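PDB 1N1Q: DPS Protein from Brevibacillus brevis, which probably protects DNA during starvation, condensing the chromosome and oxidising iron(II) with hydrogen peroxide to store it as a ferric mineral inside a hollow dodecamer. Local coordinates for residues Leu111-Arg115 with Leu130-Glu134; Val9-Asn14 with Val64-Ser70. Residue numbers count along the deposited sequence, not the author numbering.

Contact 1: Leu111-Arg115 with Leu130-Glu134; sequences LKVAR and LDAIE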
loop_
_atom_site.group_PDB
_atom_site.type_symbol
_atom_site.label_atom_id
_atom_site.label_comp_id
_atom_site.label_asym_id
_atom_site.label_seq_id
_atom_site.Cartn_x
_atom_site.Cartn_y
_atom_site.Cartn_z
ATOM N N LEU A 111 28.483 2.815 25.458
ATOM C CA LEU A 111 27.633 1.666 25.746
ATOM C C LEU A 111 28.089 0.965 27.023
ATOM O O LEU A 111 27.269 0.494 27.810
ATOM C CB LEU A 111 27.625 0.701 24.556
ATOM C CG LEU A 111 26.763 1.180 23.368
ATOM C CD1 LEU A 111 27.022 0.302 22.147
ATOM C CD2 LEU A 111 25.285 1.153 23.762
ATOM N N LYS A 112 29.400 0.909 27.240
ATOM C CA LYS A 112 29.923 0.278 28.452
ATOM C C LYS A 112 29.460 1.058 29.682
ATOM O O LYS A 112 29.049 0.475 30.683
ATOM C CB LYS A 112 31.455 0.225 28.419
ATOM C CG LYS A 112 32.033 -0.761 27.408
ATOM C CD LYS A 112 33.547 -0.692 27.395
ATOM C CE LYS A 112 34.136 -1.617 26.339
ATOM N NZ LYS A 112 35.604 -1.414 26.186
ATOM N N VAL A 113 29.528 2.382 29.604
ATOM C CA VAL A 113 29.100 3.227 30.714
ATOM C C VAL A 113 27.600 3.082 30.981
ATOM O O VAL A 113 27.180 2.933 32.128
ATOM C CB VAL A 113 29.416 4.720 30.431
ATOM C CG1 VAL A 113 28.680 5.618 31.429
ATOM C CG2 VAL A 113 30.918 4.961 30.528
ATOM N N ALA A 114 26.800 3.123 29.919
ATOM C CA ALA A 114 25.352 2.998 30.045
ATOM C C ALA A 114 24.944 1.651 30.637
ATOM O O ALA A 114 24.028 1.575 31.459
ATOM C CB ALA A 114 24.695 3.195 28.681
ATOM N N ARG A 115 25.614 0.589 30.208
ATOM C CA ARG A 115 25.307 -0.743 30.716
ATOM C C ARG A 115 25.566 -0.789 32.217
ATOM O O ARG A 115 24.765 -1.332 32.977
ATOM C CB ARG A 115 26.160 -1.790 30.007
ATOM C CG ARG A 115 25.769 -2.039 28.552
ATOM C CD ARG A 115 26.841 -2.877 27.876
ATOM N NE ARG A 115 27.309 -3.911 28.789
ATOM C CZ ARG A 115 28.583 -4.245 28.965
ATOM N NH1 ARG A 115 29.542 -3.637 28.279
ATOM N NH2 ARG A 115 28.903 -5.157 29.874
ATOM N N LEU A 130 21.781 -3.146 25.197
ATOM C CA LEU A 130 22.917 -2.281 24.896
ATOM C C LEU A 130 24.134 -3.135 24.557
ATOM O O LEU A 130 24.927 -2.784 23.685
ATOM C CB LEU A 130 23.238 -1.384 26.094
ATOM C CG LEU A 130 22.138 -0.391 26.492
ATOM C CD1 LEU A 130 22.550 0.352 27.753
ATOM C CD2 LEU A 130 21.887 0.582 25.348
ATOM N N ASP A 131 24.271 -4.259 25.255
ATOM C CA ASP A 131 25.387 -5.174 25.039
ATOM C C ASP A 131 25.341 -5.743 23.617
ATOM O O ASP A 131 26.374 -5.839 22.947
ATOM C CB ASP A 131 25.332 -6.298 26.081
ATOM C CG ASP A 131 26.637 -7.087 26.187
ATOM O OD1 ASP A 131 27.714 -6.520 25.916
ATOM O OD2 ASP A 131 26.573 -8.270 26.574
ATOM N N ALA A 132 24.146 -6.106 23.154
ATOM C CA ALA A 132 23.988 -6.642 21.805
ATOM C C ALA A 132 24.437 -5.626 20.752
ATOM O O ALA A 132 25.071 -5.993 19.766
ATOM C CB ALA A 132 22.529 -7.060 21.561
ATOM N N ILE A 133 24.113 -4.351 20.954
ATOM C CA ILE A 133 24.534 -3.315 20.003
ATOM C C ILE A 133 26.060 -3.208 20.069
ATOM O O ILE A 133 26.743 -3.151 19.044
ATOM C CB ILE A 133 23.951 -1.906 20.338
ATOM C CG1 ILE A 133 22.472 -1.815 19.941
ATOM C CG2 ILE A 133 24.734 -0.823 19.580
ATOM C CD1 ILE A 133 21.609 -2.848 20.542
ATOM N N GLU A 134 26.593 -3.194 21.288
ATOM C CA GLU A 134 28.033 -3.086 21.499
ATOM C C GLU A 134 28.823 -4.198 20.810
ATOM O O GLU A 134 29.819 -3.938 20.132
ATOM C CB GLU A 134 28.356 -3.110 22.999
ATOM C CG GLU A 134 29.808 -2.756 23.319
ATOM C CD GLU A 134 30.182 -3.036 24.771
ATOM O OE1 GLU A 134 29.394 -2.689 25.675
ATOM O OE2 GLU A 134 31.271 -3.600 25.006
HETATM O O HOH W 1 32.534 -4.815 27.629
#

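Contact 2: Val9-Asn14 with Val64-Ser70; sequences VAVLLN and VLSIGGS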
loop_
_atom_site.group_PDB
_atom_site.type_symbol
_atom_site.label_atom_id
_atom_site.label_comp_id
_atom_site.label_asym_id
_atom_site.label_seq_id
_atom_site.Cartn_x
_atom_site.Cartn_y
_atom_site.Cartn_z
ATOM N N VAL A 9 18.386 5.649 33.494
ATOM C CA VAL A 9 18.472 4.634 32.457
ATOM C C VAL A 9 17.808 5.131 31.181
ATOM O O VAL A 9 18.365 5.005 30.099
ATOM C CB VAL A 9 17.835 3.286 32.872
ATOM C CG1 VAL A 9 17.943 2.284 31.708
ATOM C CG2 VAL A 9 18.545 2.732 34.104
ATOM N N ALA A 10 16.622 5.714 31.313
ATOM C CA ALA A 10 15.918 6.242 30.152
ATOM C C ALA A 10 16.735 7.362 29.500
ATOM O O ALA A 10 16.750 7.502 28.278
ATOM C CB ALA A 10 14.528 6.761 30.553
ATOM N N VAL A 11 17.424 8.154 30.313
ATOM C CA VAL A 11 18.242 9.243 29.775
ATOM C C VAL A 11 19.416 8.699 28.957
ATOM O O VAL A 11 19.701 9.177 27.865
ATOM C CB VAL A 11 18.794 10.148 30.897
ATOM C CG1 VAL A 11 19.755 11.180 30.315
ATOM C CG2 VAL A 11 17.649 10.847 31.593
ATOM N N LEU A 12 20.093 7.688 29.487
ATOM C CA LEU A 12 21.226 7.101 28.788
ATOM C C LEU A 12 20.762 6.387 27.527
ATOM O O LEU A 12 21.463 6.371 26.515
ATOM C CB LEU A 12 21.965 6.131 29.710
ATOM C CG LEU A 12 22.695 6.860 30.843
ATOM C CD1 LEU A 12 23.284 5.854 31.811
ATOM C CD2 LEU A 12 23.790 7.742 30.248
ATOM N N LEU A 13 19.575 5.794 27.594
ATOM C CA LEU A 13 19.002 5.112 26.443
ATOM C C LEU A 13 18.720 6.144 25.346
ATOM O O LEU A 13 19.066 5.938 24.187
ATOM C CB LEU A 13 17.703 4.408 26.856
ATOM C CG LEU A 13 17.578 2.877 26.727
ATOM C CD1 LEU A 13 18.938 2.211 26.781
ATOM C CD2 LEU A 13 16.673 2.364 27.835
ATOM N N ASN A 14 18.095 7.254 25.723
ATOM C CA ASN A 14 17.766 8.307 24.762
ATOM C C ASN A 14 19.003 8.933 24.130
ATOM O O ASN A 14 18.945 9.459 23.021
ATOM C CB ASN A 14 16.902 9.394 25.417
ATOM C CG ASN A 14 15.416 9.067 25.357
ATOM O OD1 ASN A 14 14.949 8.491 24.377
ATOM N ND2 ASN A 14 14.665 9.453 26.387
ATOM N N VAL A 64 12.875 2.371 25.933
ATOM C CA VAL A 64 12.620 3.547 26.768
ATOM C C VAL A 64 11.156 3.518 27.199
ATOM O O VAL A 64 10.831 3.692 28.372
ATOM C CB VAL A 64 12.880 4.869 25.996
ATOM C CG1 VAL A 64 12.290 6.055 26.767
ATOM C CG2 VAL A 64 14.378 5.071 25.789
ATOM N N LEU A 65 10.273 3.297 26.235
ATOM C CA LEU A 65 8.845 3.231 26.514
ATOM C C LEU A 65 8.524 2.089 27.483
ATOM O O LEU A 65 7.696 2.238 28.378
ATOM C CB LEU A 65 8.067 3.022 25.212
ATOM C CG LEU A 65 8.046 4.180 24.205
ATOM C CD1 LEU A 65 7.649 3.668 22.831
ATOM C CD2 LEU A 65 7.074 5.247 24.687
ATOM N N SER A 66 9.191 0.952 27.295
ATOM C CA SER A 66 8.982 -0.219 28.131
ATOM C C SER A 66 9.374 -0.010 29.589
ATOM O O SER A 66 8.906 -0.747 30.458
ATOM C CB SER A 66 9.747 -1.413 27.559
ATOM O OG SER A 66 9.212 -1.781 26.300
ATOM N N ILE A 67 10.222 0.978 29.866
ATOM C CA ILE A 67 10.604 1.232 31.249
ATOM C C ILE A 67 9.944 2.501 31.791
ATOM O O ILE A 67 10.310 2.990 32.854
ATOM C CB ILE A 67 12.141 1.340 31.419
ATOM C CG1 ILE A 67 12.695 2.464 30.537
ATOM C CG2 ILE A 67 12.790 -0.006 31.114
ATOM C CD1 ILE A 67 14.109 2.900 30.942
ATOM N N GLY A 68 8.989 3.043 31.040
ATOM C CA GLY A 68 8.281 4.225 31.497
ATOM C C GLY A 68 8.759 5.602 31.078
ATOM O O GLY A 68 8.249 6.600 31.581
ATOM N N GLY A 69 9.718 5.681 30.162
ATOM C CA GLY A 69 10.187 6.984 29.727
ATOM C C GLY A 69 9.593 7.391 28.391
ATOM O O GLY A 69 8.746 6.695 27.841
ATOM N N SER A 70 10.032 8.531 27.878
ATOM C CA SER A 70 9.590 9.023 26.582
ATOM C C SER A 70 10.835 9.131 25.719
ATOM O O SER A 70 11.814 9.762 26.109
ATOM C CB SER A 70 8.915 10.389 26.709
ATOM O OG SER A 70 7.558 10.252 27.099
#

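Contact 1: Leu111-Arg115 with Leu130-Glu134
One guanidinium, that of R115, answers two carboxylates in different ways. Near its plane, R115 NH1 donates to E134 OE1 at 2.8 Å (N-H...O angle 136°), a hydrogen-bonded salt bridge; over one of its faces lies D131 OD1, 3.9 Å from R115 NE, a long salt bridge, purely electrostatic, since the oxygen lies well off the guanidinium plane. This three-residue network borders the interface between the last two long helices of the ferritin-like four-helix bundle, 93-120 and 124-148. Joined by a short turn, they run antiparallel here, the local axes 9.7 Å apart at closest approach and 165° between their directions. Beside the charges the interface is aliphatic. L111 and L130, level with each other (CA to CA 6.2 Å), meet through their CD2 atoms at 3.8 Å, and L111 CD1 also packs on I133 CG2 at 3.6 Å. L130 CD1 rests on A114 CB at 3.7 Å, where the small methyl lets the leucine come close to helix 93-120. From here L130 and I133 reach L60 and H56 of helix 39-66, tying the pair to the bundle core. The second oxygen of E134 sits near E138 OE2, a like charge, and also takes part in a water bridge: the water donates to E134 OE2 at 3.2 Å and accepts from R115 NH1 at 3.3 Å.

Contact 2: Val9-Asn14 with Val64-Ser70
Apolar packing with one polar tie joins helix 4-33 to the C-terminal end of helix 39-66, near one end of the four-helix bundle. V64 CG2 lies 3.6 Å from L13 CB, while I67 CD1 enters between V9, A10 and L13, 4.0 Å from V9 CG1, 3.9 Å from A10 CB and 4.1 Å from L13 CD2. The helix ends at S66 in a Schellman motif, with I67 the first residue outside helical geometry: G69 N bonds to V64 O at 2.9 Å and G68 N to L65 O at 3.1 Å, with G68 at positive phi as the C' residue. The chain then passes A10, where a side chain on G69 would clash with A10 CB, so glycine permits the close approach. N14 holds the departing loop through both ends of its amide: ND2 of N14 donates to S70 O at 2.9 Å, and OD1 accepts from I72 N. Two backbone groups beyond the helix end are thus satisfied by one side chain, which fastens the loop to helix 4-33.

In the fold
Contact 2 joins helices 4-33 and 39-66, contact 1 helices 93-120 and 124-148, so each ties one antiparallel pair of the four-helix bundle. Along the chain both segments of contact 2 precede both of contact 1. Their centres lie 14 Å apart, and they meet directly, L13 CD1 on L130 CD2 at 3.7 Å and L12 CD1 on A114 CA at 3.9 Å, joining the two pairs into one core. The side chain of V64 is about 12 Å from a bound mu-oxo-diiron and that of I133 about 11 Å from that of D58. Neither contact includes the iron ligands D58 and E62 of helix 39-66, which serve di-iron sites shared between twofold-related subunits.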